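CzcP cation efflux P1-ATPase (Ralstonia metallidurans, PDB 4U9R) probably pumps zinc ions across the membrane at the cost of ATP, and is represented here by its N-terminal ferredoxin-like, cadmium-binding extension. Local coordinates at residues 67-70 with 71-74; 82-85 with 86-89; 115-118 with 119-122. One frame throughout, in Å; residues are numbered along the deposited sequence.

Contact 1: residues 67-70 with 71-74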
# COMPACT_ATOMS: atom_id res chain seq x y z
N ASN A 67 11.37 14.04 -2.34
CA ASN A 67 11.58 14.60 -1.00
C ASN A 67 10.24 14.89 -0.33
O ASN A 67 10.04 14.58 0.85
CB ASN A 67 12.41 15.88 -1.09
CG ASN A 67 13.81 15.62 -1.61
OD1 ASN A 67 14.64 15.02 -0.93
ND2 ASN A 67 14.09 16.09 -2.83
N VAL A 68 9.32 15.48 -1.09
CA VAL A 68 7.91 15.50 -0.74
C VAL A 68 7.33 14.16 -1.21
O VAL A 68 7.15 13.95 -2.42
CB VAL A 68 7.16 16.68 -1.41
CG1 VAL A 68 5.71 16.72 -0.95
CG2 VAL A 68 7.87 18.00 -1.12
N ASP A 69 7.04 13.27 -0.28
CA ASP A 69 6.77 11.86 -0.60
C ASP A 69 5.68 11.64 -1.66
O ASP A 69 5.79 10.72 -2.48
CB ASP A 69 6.43 11.05 0.65
CG ASP A 69 6.57 9.55 0.44
OD1 ASP A 69 7.67 9.13 0.02
OD2 ASP A 69 5.59 8.80 0.68
N SER A 70 4.64 12.48 -1.66
CA SER A 70 3.51 12.32 -2.59
C SER A 70 3.78 12.82 -4.03
O SER A 70 2.86 12.88 -4.86
CB SER A 70 2.27 13.01 -2.02
OG SER A 70 2.52 14.39 -1.83
N ASP A 71 5.04 13.20 -4.31
CA ASP A 71 5.52 13.42 -5.67
C ASP A 71 6.45 12.27 -6.11
O ASP A 71 7.15 12.38 -7.13
CB ASP A 71 6.28 14.75 -5.77
CG ASP A 71 5.37 15.96 -5.58
OD1 ASP A 71 4.31 15.84 -4.91
OD2 ASP A 71 5.74 17.04 -6.09
N SER A 72 6.49 11.20 -5.32
CA SER A 72 7.22 10.00 -5.72
C SER A 72 6.53 9.37 -6.92
O SER A 72 5.31 9.35 -7.00
CB SER A 72 7.26 8.99 -4.58
OG SER A 72 8.05 9.49 -3.52
N GLN A 73 7.30 8.83 -7.84
CA GLN A 73 6.74 8.19 -9.00
C GLN A 73 7.10 6.72 -9.08
O GLN A 73 7.98 6.22 -8.35
CB GLN A 73 7.29 8.89 -10.25
CG GLN A 73 6.90 10.36 -10.35
CD GLN A 73 7.52 11.01 -11.57
OE1 GLN A 73 8.74 11.02 -11.74
NE2 GLN A 73 6.69 11.53 -12.44
N ILE A 74 6.40 6.02 -9.97
CA ILE A 74 6.93 4.75 -10.47
C ILE A 74 7.38 4.98 -11.87
O ILE A 74 6.73 5.71 -12.63
CB ILE A 74 5.97 3.55 -10.39
CG1 ILE A 74 4.71 3.77 -11.18
CG2 ILE A 74 5.59 3.28 -8.94
CD1 ILE A 74 4.11 2.43 -11.54
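S72 grips the carbonyl oxygen of D69 with two donors at once. Its hydroxyl gives the shorter bond, S72 OG to D69 O at 2.8 Å, while its backbone amide adds S72 N to D69 O at 3.0 Å. The two arrive differently: the hydroxyl is moderately tilted from the carbonyl plane, whereas the amide sits well above that plane. With S72 OG anti to its own carbonyl carbon (chi1 -68°), the hydroxyl lies beside the backbone N, which lets one residue aim both donors at a single acceptor. Serine suits the place because a short hydroxyl can donate here and still accept from A66 N, which satisfies a buried oxygen on both counts. One residue earlier, D71 N donates to V68 O at 2.9 Å with a nearly straight N-H...O angle of 164°. Two successive bonds from residue i+3 back to residue i make a brief 3-10 turn, which joins strands 58-64 and 73-78, two neighbouring antiparallel strands of the three-stranded sheet 24-29, 73-78, 58-64 in this ferredoxin-like fold; those two strands also carry H62, C75 and H77 of one cadmium site. D69, with CG anti to its backbone N (chi1 -162°), carries OD1 to 3.6 Å from S72 OG, while OD2 takes a hydrogen bond from S40 N, so the acid ties the turn to the loop before helix 43-53. The packing outside these bonds is thin: D71 OD1 comes within 4.3 Å of V68 CG1. Polar residues are natural on this exposed flank, while beyond S72 the chain straightens into the strand and the buried side chain of I74 packs on I30 and L33.

Contact 2: residues 82-85 with 86-89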
# COMPACT_ATOMS: atom_id res chain seq x y z
N ALA A 82 7.85 -5.48 -27.90
CA ALA A 82 7.05 -6.48 -27.21
C ALA A 82 5.70 -5.95 -26.75
O ALA A 82 4.77 -6.73 -26.52
CB ALA A 82 7.83 -7.01 -26.02
N ILE A 83 5.57 -4.63 -26.56
CA ILE A 83 4.32 -4.08 -26.01
C ILE A 83 4.19 -2.62 -26.37
O ILE A 83 5.19 -1.90 -26.39
CB ILE A 83 4.27 -4.29 -24.49
CG1 ILE A 83 2.90 -3.96 -23.91
CG2 ILE A 83 5.38 -3.50 -23.78
CD1 ILE A 83 2.69 -4.62 -22.57
N SER A 84 2.99 -2.18 -26.71
CA SER A 84 2.78 -0.81 -27.09
C SER A 84 2.75 0.07 -25.83
O SER A 84 2.54 -0.43 -24.73
CB SER A 84 1.49 -0.68 -27.86
OG SER A 84 0.36 -0.93 -27.05
N LEU A 85 2.95 1.37 -26.00
CA LEU A 85 2.83 2.27 -24.87
C LEU A 85 1.43 2.22 -24.25
O LEU A 85 1.27 2.13 -23.03
CB LEU A 85 3.18 3.69 -25.28
CG LEU A 85 2.91 4.75 -24.21
CD1 LEU A 85 3.53 4.45 -22.85
CD2 LEU A 85 3.42 6.07 -24.74
N ALA A 86 0.42 2.30 -25.09
CA ALA A 86 -0.98 2.19 -24.65
C ALA A 86 -1.25 1.01 -23.74
O ALA A 86 -1.92 1.12 -22.73
CB ALA A 86 -1.89 2.07 -25.87
N ARG A 87 -0.71 -0.12 -24.13
CA ARG A 87 -0.88 -1.39 -23.44
C ARG A 87 -0.05 -1.47 -22.14
O ARG A 87 -0.55 -1.93 -21.11
CB ARG A 87 -0.53 -2.52 -24.43
CG ARG A 87 -0.54 -3.93 -23.85
CD ARG A 87 -1.92 -4.36 -23.35
NE ARG A 87 -1.85 -5.50 -22.45
CZ ARG A 87 -1.88 -6.78 -22.83
NH1 ARG A 87 -1.98 -7.12 -24.12
NH2 ARG A 87 -1.80 -7.74 -21.91
N ILE A 88 1.21 -1.00 -22.13
CA ILE A 88 1.95 -1.00 -20.88
C ILE A 88 1.28 -0.05 -19.87
O ILE A 88 1.05 -0.41 -18.71
CB ILE A 88 3.48 -0.81 -21.04
CG1 ILE A 88 4.20 -1.03 -19.72
CG2 ILE A 88 3.83 0.57 -21.50
CD1 ILE A 88 3.93 -2.35 -19.05
N ARG A 89 0.85 1.12 -20.32
CA ARG A 89 0.24 2.08 -19.39
C ARG A 89 -1.10 1.54 -18.80
O ARG A 89 -1.42 1.74 -17.62
CB ARG A 89 0.05 3.43 -20.07
CG ARG A 89 -0.63 4.48 -19.20
CD ARG A 89 -0.75 5.83 -19.89
NE ARG A 89 -1.56 5.73 -21.11
CZ ARG A 89 -1.18 6.06 -22.33
NH1 ARG A 89 0.04 6.54 -22.61
NH2 ARG A 89 -2.05 5.90 -23.31
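S84 and L85 hand their carbonyls to the amides four residues on: I88 N donates to S84 O at 3.0 Å and R89 N to L85 O at 2.9 Å, which is the first turn of helix 85-102. S84 is the N-cap. With OG between the backbone N and the carbonyl carbon (chi1 67°), the hydroxyl faces the first turn and accepts from R87 N at 3.2 Å, a capping bond; serine is suited to this by its short, accepting hydroxyl. On the flanks of the cap, I83 and I88 form a hydrophobic staple, with I83 CD1 4.2 Å from I88 CB. The extended I83 chain also crosses the aliphatic stem of R87 at about a right angle, bringing I83 CG1 to 3.4 Å from R87 CG, before the bend of the arginine at chi2 carries the guanidinium away. I88 is the buried member, facing V76, Y78 and L26 of the three-stranded sheet, where a branched apolar residue belongs. L85 CD1 meets I88 CG2 at 4.1 Å. Further along, R89 folds at chi3 and brings NH1 to 3.7 Å from L85 CG, the charged end beside an apolar branch, the two side chains crossing at a slant.

Contact 3: residues 115-118 with 119-122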
# COMPACT_ATOMS: atom_id res chain seq x y z
N HIS A 115 3.51 1.64 25.75
CA HIS A 115 4.92 1.38 26.00
C HIS A 115 5.28 0.29 25.01
O HIS A 115 4.41 -0.49 24.63
CB HIS A 115 5.15 0.87 27.43
CG HIS A 115 4.10 1.30 28.41
ND1 HIS A 115 4.15 2.51 29.07
CD2 HIS A 115 2.98 0.68 28.85
CE1 HIS A 115 3.11 2.62 29.87
NE2 HIS A 115 2.38 1.52 29.76
N GLU A 116 6.54 0.23 24.59
CA GLU A 116 7.01 -0.84 23.72
C GLU A 116 6.32 -2.19 23.91
O GLU A 116 5.92 -2.85 22.95
CB GLU A 116 8.50 -1.13 23.99
CG GLU A 116 9.02 -2.51 23.59
CD GLU A 116 9.10 -2.72 22.08
OE1 GLU A 116 8.08 -2.51 21.38
OE2 GLU A 116 10.18 -3.13 21.60
N ARG A 117 6.15 -2.55 25.18
CA ARG A 117 5.41 -3.74 25.60
C ARG A 117 3.91 -3.70 25.24
O ARG A 117 3.43 -4.58 24.52
CB ARG A 117 5.61 -3.92 27.12
CG ARG A 117 4.88 -5.08 27.76
CD ARG A 117 5.48 -6.43 27.42
NE ARG A 117 4.54 -7.50 27.76
CZ ARG A 117 3.47 -7.82 27.03
NH1 ARG A 117 3.19 -7.17 25.90
NH2 ARG A 117 2.67 -8.81 27.43
N ARG A 118 3.19 -2.68 25.72
CA ARG A 118 1.73 -2.61 25.56
C ARG A 118 1.29 -2.58 24.09
O ARG A 118 0.38 -3.31 23.67
CB ARG A 118 1.17 -1.41 26.35
CG ARG A 118 -0.21 -0.89 25.94
CD ARG A 118 -1.37 -1.65 26.57
NE ARG A 118 -2.64 -0.96 26.31
CZ ARG A 118 -3.85 -1.50 26.48
NH1 ARG A 118 -3.99 -2.74 26.93
NH2 ARG A 118 -4.94 -0.77 26.20
N ALA A 119 1.95 -1.74 23.29
CA ALA A 119 1.70 -1.68 21.85
C ALA A 119 1.82 -3.08 21.23
O ALA A 119 0.95 -3.52 20.47
CB ALA A 119 2.66 -0.70 21.19
N ARG A 120 2.89 -3.78 21.59
CA ARG A 120 3.23 -5.07 21.00
C ARG A 120 2.16 -6.16 21.24
O ARG A 120 2.09 -7.13 20.49
CB ARG A 120 4.59 -5.54 21.52
CG ARG A 120 5.31 -6.52 20.61
CD ARG A 120 6.54 -7.12 21.28
NE ARG A 120 6.28 -7.49 22.67
CZ ARG A 120 5.53 -8.53 23.06
NH1 ARG A 120 4.94 -9.33 22.18
NH2 ARG A 120 5.36 -8.76 24.36
N THR A 121 1.35 -6.00 22.28
CA THR A 121 0.27 -6.94 22.57
C THR A 121 -0.94 -6.67 21.68
O THR A 121 -1.52 -7.60 21.10
CB THR A 121 -0.17 -6.85 24.05
OG1 THR A 121 0.94 -7.20 24.89
CG2 THR A 121 -1.35 -7.78 24.34
N VAL A 122 -1.33 -5.40 21.60
CA VAL A 122 -2.42 -4.94 20.73
C VAL A 122 -2.07 -5.11 19.23
O VAL A 122 -2.96 -5.30 18.41
CB VAL A 122 -2.81 -3.48 21.04
CG1 VAL A 122 -3.76 -2.91 19.99
CG2 VAL A 122 -3.42 -3.38 22.43
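A119 N donates to H115 O at 3.1 Å, nearly in line with the carbonyl, at the beginning of helix 116-127, which lies between strands 103-109 and 132-137 of the second three-stranded antiparallel sheet, in a ferredoxin-like arrangement. A119 is buried, where a side chain of one methyl suits a close-packed helix face; its CB lies 3.9 Å from H115 O. R120 follows with a weak amide bond to E116 O, and its CB rests 3.3 Å from that same oxygen. An extended stem that bends only at chi3 sends its guanidinium back beside that of R117. There R120 NH2 stands over one face of the R117 group, towards its rim, and 3.1 Å from R117 NH1, with the two planes 34° apart; two positive groups so near each other probably raise the electrostatic cost of the arrangement, which their exposed setting would soften. E116 is the nearby acid, but the distance of 5.5 Å between E116 OE1 and R120 NE is too long for direct contact. T121 uses its amide in a bond to R118 O that comes from above the carbonyl plane, plus a weak one to R117 O. Its hydroxyl lies near the plane of the R117 guanidinium, at the edge, where R117 NH1 donates to T121 OG1; the modelled length, 2.5 Å, is so short that its exact value is doubtful. Threonine offers an acceptor one helical turn on from the arginine. V122 N makes a weak bond to R118 O. R118 bends at chi2, its guanidinium making a cation-pi contact with W114, while V122 CG2 comes over one face of that group, 4.5 Å from R118 CZ.

Following the chain from the N terminus, the three contacts come in series, none nesting in or crossing another. Contact 1 closes the turn between strands 58-64 and 73-78 and so completes a hairpin in the sheet of strands 24-29, 73-78 and 58-64. The chain then runs along strand 73-78 to contact 2, which closes the connection from that strand into helix 85-102; the two centres are 24 Å apart. That helix leads to the sheet of strands 103-109, 142-148 and 132-137, where contact 3 sets up the opening turns of helix 116-127. Contacts 2 and 3 lie on opposite sides of the chain's centre, their own centres about 48 Å apart, each at the N-terminal end of a helix.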